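Probable glutathione S-transferase GSTU1 (PDB 1OYJ) conjugates reduced glutathione to a wide range of hydrophobic electrophiles, as a tau-class glutathione transferase of rice. Local coordinates at residues V8-W13 / I56-H61; G18-I23 / E68-L73; A26-E31 / Y75-F80. All coordinates share one frame; numbering follows the deposited sequence.

Interaction 1: V8-W13 / I56-H61. With GSH (glutathione), chain N.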
loop_
_atom_site.group_PDB
_atom_site.type_symbol
_atom_site.label_atom_id
_atom_site.label_comp_id
_atom_site.label_asym_id
_atom_site.label_seq_id
_atom_site.Cartn_x
_atom_site.Cartn_y
_atom_site.Cartn_z
ATOM N N VAL A 8 8.377 -18.154 10.870
ATOM C CA VAL A 8 9.757 -17.736 10.754
ATOM C C VAL A 8 9.788 -16.370 10.134
ATOM O O VAL A 8 9.055 -16.128 9.149
ATOM C CB VAL A 8 10.508 -18.688 9.824
ATOM C CG1 VAL A 8 11.949 -18.206 9.663
ATOM C CG2 VAL A 8 10.467 -20.135 10.346
ATOM N N LEU A 9 10.669 -15.510 10.637
ATOM C CA LEU A 9 10.716 -14.149 10.183
ATOM C C LEU A 9 12.106 -13.836 9.719
ATOM O O LEU A 9 13.061 -13.933 10.533
ATOM C CB LEU A 9 10.273 -13.233 11.301
ATOM C CG LEU A 9 10.132 -11.745 10.883
ATOM C CD1 LEU A 9 8.909 -11.509 9.967
ATOM C CD2 LEU A 9 9.933 -10.861 12.185
ATOM N N LEU A 10 12.270 -13.561 8.427
ATOM C CA LEU A 10 13.545 -13.150 7.889
ATOM C C LEU A 10 13.560 -11.639 8.101
ATOM O O LEU A 10 12.659 -10.930 7.647
ATOM C CB LEU A 10 13.677 -13.496 6.421
ATOM C CG LEU A 10 13.292 -14.923 6.044
ATOM C CD1 LEU A 10 13.667 -15.242 4.546
ATOM C CD2 LEU A 10 14.082 -15.897 6.937
ATOM N N ASP A 11 14.578 -11.122 8.774
ATOM C CA ASP A 11 14.538 -9.709 9.136
ATOM C C ASP A 11 15.955 -9.119 9.263
ATOM O O ASP A 11 16.989 -9.812 9.006
ATOM C CB ASP A 11 13.697 -9.708 10.403
ATOM C CG ASP A 11 13.010 -8.374 10.730
ATOM O OD1 ASP A 11 13.333 -7.311 10.144
ATOM O OD2 ASP A 11 12.110 -8.374 11.605
ATOM N N PHE A 12 16.040 -7.852 9.604
ATOM C CA PHE A 12 17.272 -7.119 9.767
ATOM C C PHE A 12 17.005 -6.349 11.065
ATOM O O PHE A 12 15.923 -5.706 11.202
ATOM C CB PHE A 12 17.536 -6.209 8.580
ATOM C CG PHE A 12 18.747 -5.348 8.759
ATOM C CD1 PHE A 12 19.938 -5.922 9.081
ATOM C CD2 PHE A 12 18.721 -4.007 8.492
ATOM C CE1 PHE A 12 21.117 -5.162 9.240
ATOM C CE2 PHE A 12 19.903 -3.230 8.619
ATOM C CZ PHE A 12 21.093 -3.815 9.035
ATOM N N TRP A 13 17.900 -6.423 12.044
ATOM C CA TRP A 13 17.587 -5.903 13.421
ATOM C C TRP A 13 16.962 -4.513 13.522
ATOM O O TRP A 13 15.988 -4.308 14.229
ATOM C CB TRP A 13 18.866 -6.031 14.318
ATOM C CG TRP A 13 19.936 -5.087 13.963
ATOM C CD1 TRP A 13 20.844 -5.264 13.070
ATOM C CD2 TRP A 13 20.144 -3.810 14.517
ATOM N NE1 TRP A 13 21.625 -4.140 12.910
ATOM C CE2 TRP A 13 21.236 -3.240 13.850
ATOM C CE3 TRP A 13 19.521 -3.084 15.520
ATOM C CZ2 TRP A 13 21.684 -1.954 14.100
ATOM C CZ3 TRP A 13 19.985 -1.837 15.807
ATOM C CH2 TRP A 13 21.058 -1.290 15.137
ATOM N N ILE A 56 13.517 -7.541 3.235
ATOM C CA ILE A 56 12.934 -8.090 4.434
ATOM C C ILE A 56 11.947 -7.045 4.860
ATOM O O ILE A 56 12.055 -5.942 4.405
ATOM C CB ILE A 56 14.021 -8.443 5.521
ATOM C CG1 ILE A 56 14.843 -7.215 5.840
ATOM C CG2 ILE A 56 14.907 -9.546 4.994
ATOM C CD1 ILE A 56 14.013 -6.133 6.720
ATOM N N PRO A 57 10.967 -7.347 5.709
ATOM C CA PRO A 57 10.700 -8.634 6.289
ATOM C C PRO A 57 9.920 -9.590 5.431
ATOM O O PRO A 57 9.194 -9.247 4.499
ATOM C CB PRO A 57 9.816 -8.271 7.488
ATOM C CG PRO A 57 9.038 -7.063 7.039
ATOM C CD PRO A 57 10.097 -6.322 6.288
ATOM N N VAL A 58 10.168 -10.863 5.728
ATOM C CA VAL A 58 9.461 -11.920 5.111
ATOM C C VAL A 58 9.028 -12.815 6.178
ATOM O O VAL A 58 9.866 -13.318 6.997
ATOM C CB VAL A 58 10.377 -12.793 4.091
ATOM C CG1 VAL A 58 9.521 -13.941 3.493
ATOM C CG2 VAL A 58 10.862 -11.939 3.005
ATOM N N LEU A 59 7.753 -13.123 6.154
ATOM C CA LEU A 59 7.207 -14.040 7.111
ATOM C C LEU A 59 6.931 -15.340 6.442
ATOM O O LEU A 59 6.305 -15.330 5.404
ATOM C CB LEU A 59 5.834 -13.589 7.576
ATOM C CG LEU A 59 5.270 -14.581 8.616
ATOM C CD1 LEU A 59 6.087 -14.338 9.888
ATOM C CD2 LEU A 59 3.838 -14.301 8.953
ATOM N N LEU A 60 7.452 -16.440 6.985
ATOM C CA LEU A 60 7.166 -17.757 6.445
ATOM C C LEU A 60 6.275 -18.494 7.438
ATOM O O LEU A 60 6.628 -18.690 8.631
ATOM C CB LEU A 60 8.476 -18.524 6.157
ATOM C CG LEU A 60 9.235 -17.851 4.999
ATOM C CD1 LEU A 60 10.683 -17.813 5.291
ATOM C CD2 LEU A 60 9.030 -18.532 3.695
ATOM N N HIS A 61 5.127 -18.914 6.959
ATOM C CA HIS A 61 4.132 -19.625 7.752
ATOM C C HIS A 61 4.023 -20.988 7.097
ATOM O O HIS A 61 3.676 -21.109 5.920
ATOM C CB HIS A 61 2.812 -18.857 7.763
ATOM C CG HIS A 61 1.770 -19.417 8.675
ATOM N ND1 HIS A 61 0.417 -19.195 8.487
ATOM C CD2 HIS A 61 1.872 -20.240 9.752
ATOM C CE1 HIS A 61 -0.270 -19.858 9.407
ATOM N NE2 HIS A 61 0.587 -20.508 10.183
HETATM N N1 GSH N . 7.686 -2.072 1.512
HETATM C CA1 GSH N . 8.528 -2.685 2.487
HETATM C C1 GSH N . 7.907 -3.367 3.647
HETATM O O11 GSH N . 8.215 -4.397 4.209
HETATM O O12 GSH N . 6.969 -2.742 4.091
HETATM C CB1 GSH N . 9.994 -2.323 2.587
HETATM C CG1 GSH N . 10.874 -3.210 3.475
HETATM C CD1 GSH N . 12.321 -2.745 3.353
HETATM O OE1 GSH N . 12.526 -1.606 2.969
HETATM N N2 GSH N . 13.311 -3.564 3.710
HETATM C CA2 GSH N . 14.694 -3.167 3.607
HETATM C C2 GSH N . 15.324 -4.170 2.626
HETATM O O2 GSH N . 15.160 -5.345 2.883
HETATM C CB2 GSH N . 15.308 -3.271 5.003
HETATM S SG2 GSH N . 14.690 -1.934 6.098
HETATM N N3 GSH N . 15.826 -3.817 1.442
HETATM C CA3 GSH N . 17.082 -4.562 1.171
HETATM C C3 GSH N . 18.330 -3.907 0.582
HETATM O O31 GSH N . 19.007 -4.478 -0.334
HETATM O O32 GSH N . 18.723 -2.843 1.036
#

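Interaction 2: G18-I23 / E68-L73. With GSH (glutathione), chain N.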
loop_
_atom_site.group_PDB
_atom_site.type_symbol
_atom_site.label_atom_id
_atom_site.label_comp_id
_atom_site.label_asym_id
_atom_site.label_seq_id
_atom_site.Cartn_x
_atom_site.Cartn_y
_atom_site.Cartn_z
ATOM N N GLY A 18 10.324 -4.686 9.623
ATOM C CA GLY A 18 10.339 -5.999 10.292
ATOM C C GLY A 18 9.903 -5.864 11.756
ATOM O O GLY A 18 9.155 -6.638 12.274
ATOM N N GLN A 19 10.262 -4.783 12.390
ATOM C CA GLN A 19 9.790 -4.552 13.733
ATOM C C GLN A 19 8.244 -4.515 13.857
ATOM O O GLN A 19 7.715 -4.941 14.852
ATOM C CB GLN A 19 10.434 -3.310 14.314
ATOM C CG GLN A 19 11.955 -3.539 14.659
ATOM C CD GLN A 19 12.667 -2.229 14.761
ATOM O OE1 GLN A 19 12.019 -1.228 14.726
ATOM N NE2 GLN A 19 14.008 -2.230 14.842
ATOM N N ARG A 20 7.537 -3.969 12.855
ATOM C CA ARG A 20 6.153 -4.068 12.847
ATOM C C ARG A 20 5.658 -5.477 13.078
ATOM O O ARG A 20 4.717 -5.663 13.843
ATOM C CB ARG A 20 5.478 -3.583 11.545
ATOM C CG ARG A 20 5.700 -2.162 11.182
ATOM C CD ARG A 20 5.306 -1.843 9.768
ATOM N NE ARG A 20 5.273 -0.423 9.523
ATOM C CZ ARG A 20 4.970 0.137 8.377
ATOM N NH1 ARG A 20 4.874 -0.596 7.266
ATOM N NH2 ARG A 20 4.795 1.437 8.319
ATOM N N CYS A 21 6.175 -6.407 12.309
ATOM C CA CYS A 21 5.691 -7.731 12.327
ATOM C C CYS A 21 6.114 -8.377 13.658
ATOM O O CYS A 21 5.406 -9.215 14.210
ATOM C CB CYS A 21 6.314 -8.532 11.201
ATOM S SG CYS A 21 6.189 -7.791 9.582
ATOM N N ARG A 22 7.303 -8.031 14.156
ATOM C CA ARG A 22 7.683 -8.558 15.505
ATOM C C ARG A 22 6.663 -8.140 16.605
ATOM O O ARG A 22 6.262 -9.004 17.443
ATOM C CB ARG A 22 9.100 -8.134 15.991
ATOM C CG ARG A 22 10.260 -8.711 15.059
ATOM C CD ARG A 22 11.659 -8.085 15.262
ATOM N NE ARG A 22 12.206 -7.511 14.075
ATOM C CZ ARG A 22 13.250 -6.723 14.063
ATOM N NH1 ARG A 22 13.649 -6.198 12.931
ATOM N NH2 ARG A 22 13.852 -6.404 15.190
ATOM N N ILE A 23 6.351 -6.848 16.649
ATOM C CA ILE A 23 5.405 -6.313 17.654
ATOM C C ILE A 23 4.040 -6.956 17.506
ATOM O O ILE A 23 3.414 -7.296 18.477
ATOM C CB ILE A 23 5.353 -4.791 17.508
ATOM C CG1 ILE A 23 6.698 -4.224 17.995
ATOM C CG2 ILE A 23 4.195 -4.135 18.227
ATOM C CD1 ILE A 23 6.869 -2.756 17.487
ATOM N N GLU A 68 5.945 -7.784 2.450
ATOM C CA GLU A 68 5.445 -6.427 2.568
ATOM C C GLU A 68 4.806 -6.337 3.941
ATOM O O GLU A 68 3.835 -6.974 4.214
ATOM C CB GLU A 68 4.478 -6.015 1.442
ATOM C CG GLU A 68 5.243 -5.843 0.088
ATOM C CD GLU A 68 6.210 -4.675 0.081
ATOM O OE1 GLU A 68 5.817 -3.543 0.569
ATOM O OE2 GLU A 68 7.369 -4.843 -0.413
ATOM N N SER A 69 5.438 -5.558 4.803
ATOM C CA SER A 69 5.046 -5.469 6.204
ATOM C C SER A 69 3.562 -5.264 6.415
ATOM O O SER A 69 2.921 -5.946 7.239
ATOM C CB SER A 69 5.933 -4.479 6.950
ATOM O OG SER A 69 5.849 -3.194 6.458
ATOM N N LEU A 70 2.942 -4.381 5.663
ATOM C CA LEU A 70 1.513 -4.112 5.968
ATOM C C LEU A 70 0.606 -5.277 5.542
ATOM O O LEU A 70 -0.463 -5.513 6.118
ATOM C CB LEU A 70 1.035 -2.811 5.302
ATOM C CG LEU A 70 1.575 -1.496 5.842
ATOM C CD1 LEU A 70 0.914 -0.245 5.195
ATOM C CD2 LEU A 70 1.382 -1.401 7.306
ATOM N N VAL A 71 1.077 -6.004 4.547
ATOM C CA VAL A 71 0.429 -7.200 4.079
ATOM C C VAL A 71 0.561 -8.299 5.182
ATOM O O VAL A 71 -0.425 -8.966 5.507
ATOM C CB VAL A 71 1.000 -7.671 2.653
ATOM C CG1 VAL A 71 0.377 -9.060 2.258
ATOM C CG2 VAL A 71 0.708 -6.657 1.588
ATOM N N ILE A 72 1.766 -8.459 5.766
ATOM C CA ILE A 72 2.013 -9.418 6.825
ATOM C C ILE A 72 1.113 -9.062 8.038
ATOM O O ILE A 72 0.464 -9.920 8.586
ATOM C CB ILE A 72 3.552 -9.423 7.253
ATOM C CG1 ILE A 72 4.478 -9.974 6.136
ATOM C CG2 ILE A 72 3.688 -10.142 8.506
ATOM C CD1 ILE A 72 5.890 -9.476 6.204
ATOM N N LEU A 73 1.042 -7.779 8.395
ATOM C CA LEU A 73 0.154 -7.367 9.497
ATOM C C LEU A 73 -1.322 -7.796 9.253
ATOM O O LEU A 73 -1.956 -8.402 10.129
ATOM C CB LEU A 73 0.199 -5.912 9.725
ATOM C CG LEU A 73 1.471 -5.264 10.183
ATOM C CD1 LEU A 73 1.160 -3.861 10.721
ATOM C CD2 LEU A 73 2.146 -6.084 11.193
HETATM N N1 GSH N . 7.686 -2.072 1.512
HETATM C CA1 GSH N . 8.528 -2.685 2.487
HETATM C C1 GSH N . 7.907 -3.367 3.647
HETATM O O11 GSH N . 8.215 -4.397 4.209
HETATM O O12 GSH N . 6.969 -2.742 4.091
HETATM C CB1 GSH N . 9.994 -2.323 2.587
HETATM C CG1 GSH N . 10.874 -3.210 3.475
HETATM C CD1 GSH N . 12.321 -2.745 3.353
HETATM O OE1 GSH N . 12.526 -1.606 2.969
HETATM N N2 GSH N . 13.311 -3.564 3.710
HETATM C CA2 GSH N . 14.694 -3.167 3.607
HETATM C C2 GSH N . 15.324 -4.170 2.626
HETATM O O2 GSH N . 15.160 -5.345 2.883
HETATM C CB2 GSH N . 15.308 -3.271 5.003
HETATM S SG2 GSH N . 14.690 -1.934 6.098
HETATM N N3 GSH N . 15.826 -3.817 1.442
HETATM C CA3 GSH N . 17.082 -4.562 1.171
HETATM C C3 GSH N . 18.330 -3.907 0.582
HETATM O O31 GSH N . 19.007 -4.478 -0.334
HETATM O O32 GSH N . 18.723 -2.843 1.036
#

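Interaction 3: A26-E31 / Y75-F80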
loop_
_atom_site.group_PDB
_atom_site.type_symbol
_atom_site.label_atom_id
_atom_site.label_comp_id
_atom_site.label_asym_id
_atom_site.label_seq_id
_atom_site.Cartn_x
_atom_site.Cartn_y
_atom_site.Cartn_z
ATOM N N ALA A 26 4.178 -10.481 18.827
ATOM C CA ALA A 26 4.207 -10.367 20.264
ATOM C C ALA A 26 2.847 -10.020 20.820
ATOM O O ALA A 26 2.384 -10.631 21.823
ATOM C CB ALA A 26 5.224 -9.356 20.699
ATOM N N GLU A 27 2.201 -9.049 20.236
ATOM C CA GLU A 27 0.847 -8.614 20.705
ATOM C C GLU A 27 -0.126 -9.749 20.674
ATOM O O GLU A 27 -1.050 -9.796 21.500
ATOM C CB GLU A 27 0.253 -7.464 19.885
ATOM C CG GLU A 27 0.802 -6.087 20.212
ATOM C CD GLU A 27 0.439 -5.671 21.603
ATOM O OE1 GLU A 27 -0.744 -5.452 21.885
ATOM O OE2 GLU A 27 1.348 -5.573 22.403
ATOM N N LYS A 28 0.066 -10.626 19.689
ATOM C CA LYS A 28 -0.817 -11.715 19.457
ATOM C C LYS A 28 -0.484 -13.029 20.196
ATOM O O LYS A 28 -1.191 -13.988 20.070
ATOM C CB LYS A 28 -0.925 -11.961 17.934
ATOM C CG LYS A 28 -1.719 -10.866 17.187
ATOM C CD LYS A 28 -1.647 -10.987 15.665
ATOM C CE LYS A 28 -2.753 -10.091 15.019
ATOM N NZ LYS A 28 -4.115 -10.723 14.989
ATOM N N GLY A 29 0.608 -13.049 20.912
ATOM C CA GLY A 29 1.066 -14.272 21.570
ATOM C C GLY A 29 1.643 -15.265 20.584
ATOM O O GLY A 29 1.723 -16.443 20.888
ATOM N N LEU A 30 2.039 -14.842 19.397
ATOM C CA LEU A 30 2.531 -15.800 18.451
ATOM C C LEU A 30 4.076 -15.863 18.480
ATOM O O LEU A 30 4.714 -14.866 18.203
ATOM C CB LEU A 30 2.066 -15.396 17.039
ATOM C CG LEU A 30 0.571 -15.327 16.737
ATOM C CD1 LEU A 30 0.341 -14.696 15.375
ATOM C CD2 LEU A 30 0.083 -16.755 16.669
ATOM N N GLU A 31 4.660 -17.033 18.764
ATOM C CA GLU A 31 6.107 -17.175 18.880
ATOM C C GLU A 31 6.632 -17.379 17.513
ATOM O O GLU A 31 5.958 -18.040 16.692
ATOM C CB GLU A 31 6.491 -18.397 19.707
ATOM C CG GLU A 31 6.007 -18.332 21.153
ATOM C CD GLU A 31 6.500 -17.126 21.946
ATOM O OE1 GLU A 31 7.594 -16.578 21.656
ATOM O OE2 GLU A 31 5.786 -16.737 22.910
ATOM N N TYR A 75 -2.292 -10.115 7.360
ATOM C CA TYR A 75 -2.263 -11.567 7.357
ATOM C C TYR A 75 -2.349 -12.137 8.773
ATOM O O TYR A 75 -3.070 -13.127 9.033
ATOM C CB TYR A 75 -1.067 -12.109 6.541
ATOM C CG TYR A 75 -0.944 -13.634 6.501
ATOM C CD1 TYR A 75 -1.788 -14.396 5.708
ATOM C CD2 TYR A 75 -0.045 -14.307 7.333
ATOM C CE1 TYR A 75 -1.688 -15.803 5.696
ATOM C CE2 TYR A 75 0.046 -15.689 7.337
ATOM C CZ TYR A 75 -0.766 -16.431 6.520
ATOM O OH TYR A 75 -0.640 -17.796 6.529
ATOM N N LEU A 76 -1.622 -11.536 9.694
ATOM C CA LEU A 76 -1.614 -11.982 11.074
ATOM C C LEU A 76 -3.029 -11.868 11.688
ATOM O O LEU A 76 -3.346 -12.643 12.611
ATOM C CB LEU A 76 -0.585 -11.260 11.895
ATOM C CG LEU A 76 0.852 -11.540 11.479
ATOM C CD1 LEU A 76 1.823 -10.589 12.293
ATOM C CD2 LEU A 76 1.151 -12.972 11.738
ATOM N N ASP A 77 -3.867 -10.929 11.240
ATOM C CA ASP A 77 -5.261 -10.948 11.666
ATOM C C ASP A 77 -5.988 -12.094 10.911
ATOM O O ASP A 77 -6.684 -12.935 11.538
ATOM C CB ASP A 77 -6.031 -9.707 11.275
ATOM C CG ASP A 77 -5.950 -8.583 12.296
ATOM O OD1 ASP A 77 -5.313 -8.752 13.392
ATOM O OD2 ASP A 77 -6.535 -7.502 12.052
ATOM N N ASP A 78 -5.828 -12.138 9.585
ATOM C CA ASP A 78 -6.653 -13.063 8.795
ATOM C C ASP A 78 -6.364 -14.485 9.142
ATOM O O ASP A 78 -7.262 -15.309 9.226
ATOM C CB ASP A 78 -6.477 -12.893 7.273
ATOM C CG ASP A 78 -7.063 -11.603 6.734
ATOM O OD1 ASP A 78 -6.639 -11.231 5.606
ATOM O OD2 ASP A 78 -7.935 -10.919 7.346
ATOM N N ALA A 79 -5.093 -14.792 9.314
ATOM C CA ALA A 79 -4.694 -16.171 9.557
ATOM C C ALA A 79 -4.837 -16.613 10.992
ATOM O O ALA A 79 -4.864 -17.796 11.235
ATOM C CB ALA A 79 -3.309 -16.367 9.094
ATOM N N PHE A 80 -4.960 -15.693 11.938
ATOM C CA PHE A 80 -5.069 -16.072 13.351
ATOM C C PHE A 80 -6.207 -15.339 13.987
ATOM O O PHE A 80 -5.978 -14.429 14.760
ATOM C CB PHE A 80 -3.748 -15.697 14.047
ATOM C CG PHE A 80 -2.549 -16.406 13.485
ATOM C CD1 PHE A 80 -1.754 -15.827 12.559
ATOM C CD2 PHE A 80 -2.262 -17.701 13.873
ATOM C CE1 PHE A 80 -0.657 -16.497 12.062
ATOM C CE2 PHE A 80 -1.192 -18.371 13.362
ATOM C CZ PHE A 80 -0.389 -17.775 12.477
#

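Interaction 1: V8-W13 / I56-H61
Val8, Leu9 and Leu10 pair with Leu60, Leu59 and Val58 in the central antiparallel strands of the thioredoxin-like glutathione-binding domain. Val8 with Leu60 and Leu10 with Val58 are hydrogen-bonded pairs. Leu9 with Leu59, between them, is a non-hydrogen-bonded pair. The Leu60 N to Val8 O bond is almost straight, 2.7 Å long with 177° at the hydrogen. The strand bond nearest the cis-proline, Val58 N to Leu10 O, is longer at 3.1 Å.

On the sheet face of Val8 and Leu10, the Leu10 and Val58 side chains lie side by side and point the same way. Leu60 CD1 reaches Leu10 CG at 4.0 Å, and Leu46 of helix 44-49 covers Leu10 and Val58. On the other face, Leu9 and Leu59 cross at about a right angle. Helix 16-28 packs on Leu9 there.

Beyond the strands, Ile56 and the cis peptide before Pro57 form the cis-proline loop of the glutathione site. Ile56 N donates to glutathione O2, and Ile56 O accepts from glutathione N2, both at 2.8 Å. This two-way backbone grip holds the cysteinyl part of the ligand. Ile56 CG1 sits between its own N and carbonyl carbon (chi1 56°), where it meets Phe12 CB at 4.0 Å. Ile56 CD1 lies 3.6 Å from glutathione CB2.

Interaction 2: G18-I23 / E68-L73
Arg20, Cys21 and Ser69 carry much of this contact between helix 16-28 and the start of helix 69-79. Arg20 reaches across with its chain extended from CG to NE. Its NH1 donates to Ser69 OG at 2.9 Å, with the hydroxyl oxygen tilted 15° from the guanidinium plane. Leu70 CD2 covers one face of the same group. Asp112 of helix 97-124 forms a salt bridge with NH1, and Ala168 O accepts from NE, so several partners fix the guanidinium.

Ser69 OG lies between its own N and carbonyl carbon (chi1 62°). Ser69 OG accepts the Arg20 bond and donates to glutathione O12 at 2.7 Å. Arg20 thus stands in the second shell, consistent with a part in orienting the hydroxyl that binds the ligand. Ser69 N donates to glutathione O11 at 3.1 Å, and Glu68 OE1 accepts from glutathione N1 at 2.6 Å.

Farther along the helices the contact turns apolar. Cys21 SG rests against Ile72 CG2 at 3.6 Å, while Leu73 CD2 lies against the backbone of Arg20. The short helical segments run nearly parallel, 12° apart. An acidic or amide residue then serine at this helix start, here Glu68-Ser69, is common in glutathione transferases.

Interaction 3: A26-E31 / Y75-F80
Lys28 and Leu30 face Leu76, Asp77 and Phe80 where helices 16-28 and 69-79 of the thioredoxin-like domain end. The Lys28 chain bends at its end (chi4 -82°), which places NZ beside helix 69-79. There Lys28 NZ forms a salt bridge with Asp77 OD1 at 2.8 Å, on the anti lone pair of that oxygen. Lys28 NZ also donates to Leu76 O at 3.2 Å, from well above the carbonyl plane. Thr83 OG1 and Pro84 O are further hydrogen-bond partners of this buried ammonium group.

Asp77 is satisfied on both oxygens. Besides Lys28, OD1 accepts from Leu86 N, and OD2 accepts from Leu87 N. The lysine and aspartate therefore tie the two helix ends to the chain that follows helix 69-79.

Helix 16-28 closes with a Schellman motif at Gly29, whose N bonds back to Ala26 O at 3.1 Å. The chain then turns so that Leu30 points toward the second helix. Leu30 CD2 comes nearest to Phe80 CD2. Leu30 CD1 also meets Leu76 CD2 at 4.1 Å. Leu30 CD1 makes a CH-pi contact over the face of Phe80, 3.9 Å from the ring centroid and 18° off the ring normal.

All three contacts lie in the N-terminal, thioredoxin-like domain. Their first segments come in order along the chain, and their second segments follow in the same order. Interactions 2 and 3 join the same two helices, 16-28 and 69-79, with centres about 10 Å apart. Interaction 1 lies in the sheet, its centre about 9 Å from that of interaction 2 and about 14 Å from that of interaction 3. Asp11 and Arg22 link interactions 1 and 2 by a salt bridge. Interactions 1 and 2 both hold glutathione, at different parts of the molecule. Glu68, Val71, Tyr75, Asp78 and Ala79 meet the second subunit, so segments 68-73 and 75-80 connect the glutathione site with the dimer interface.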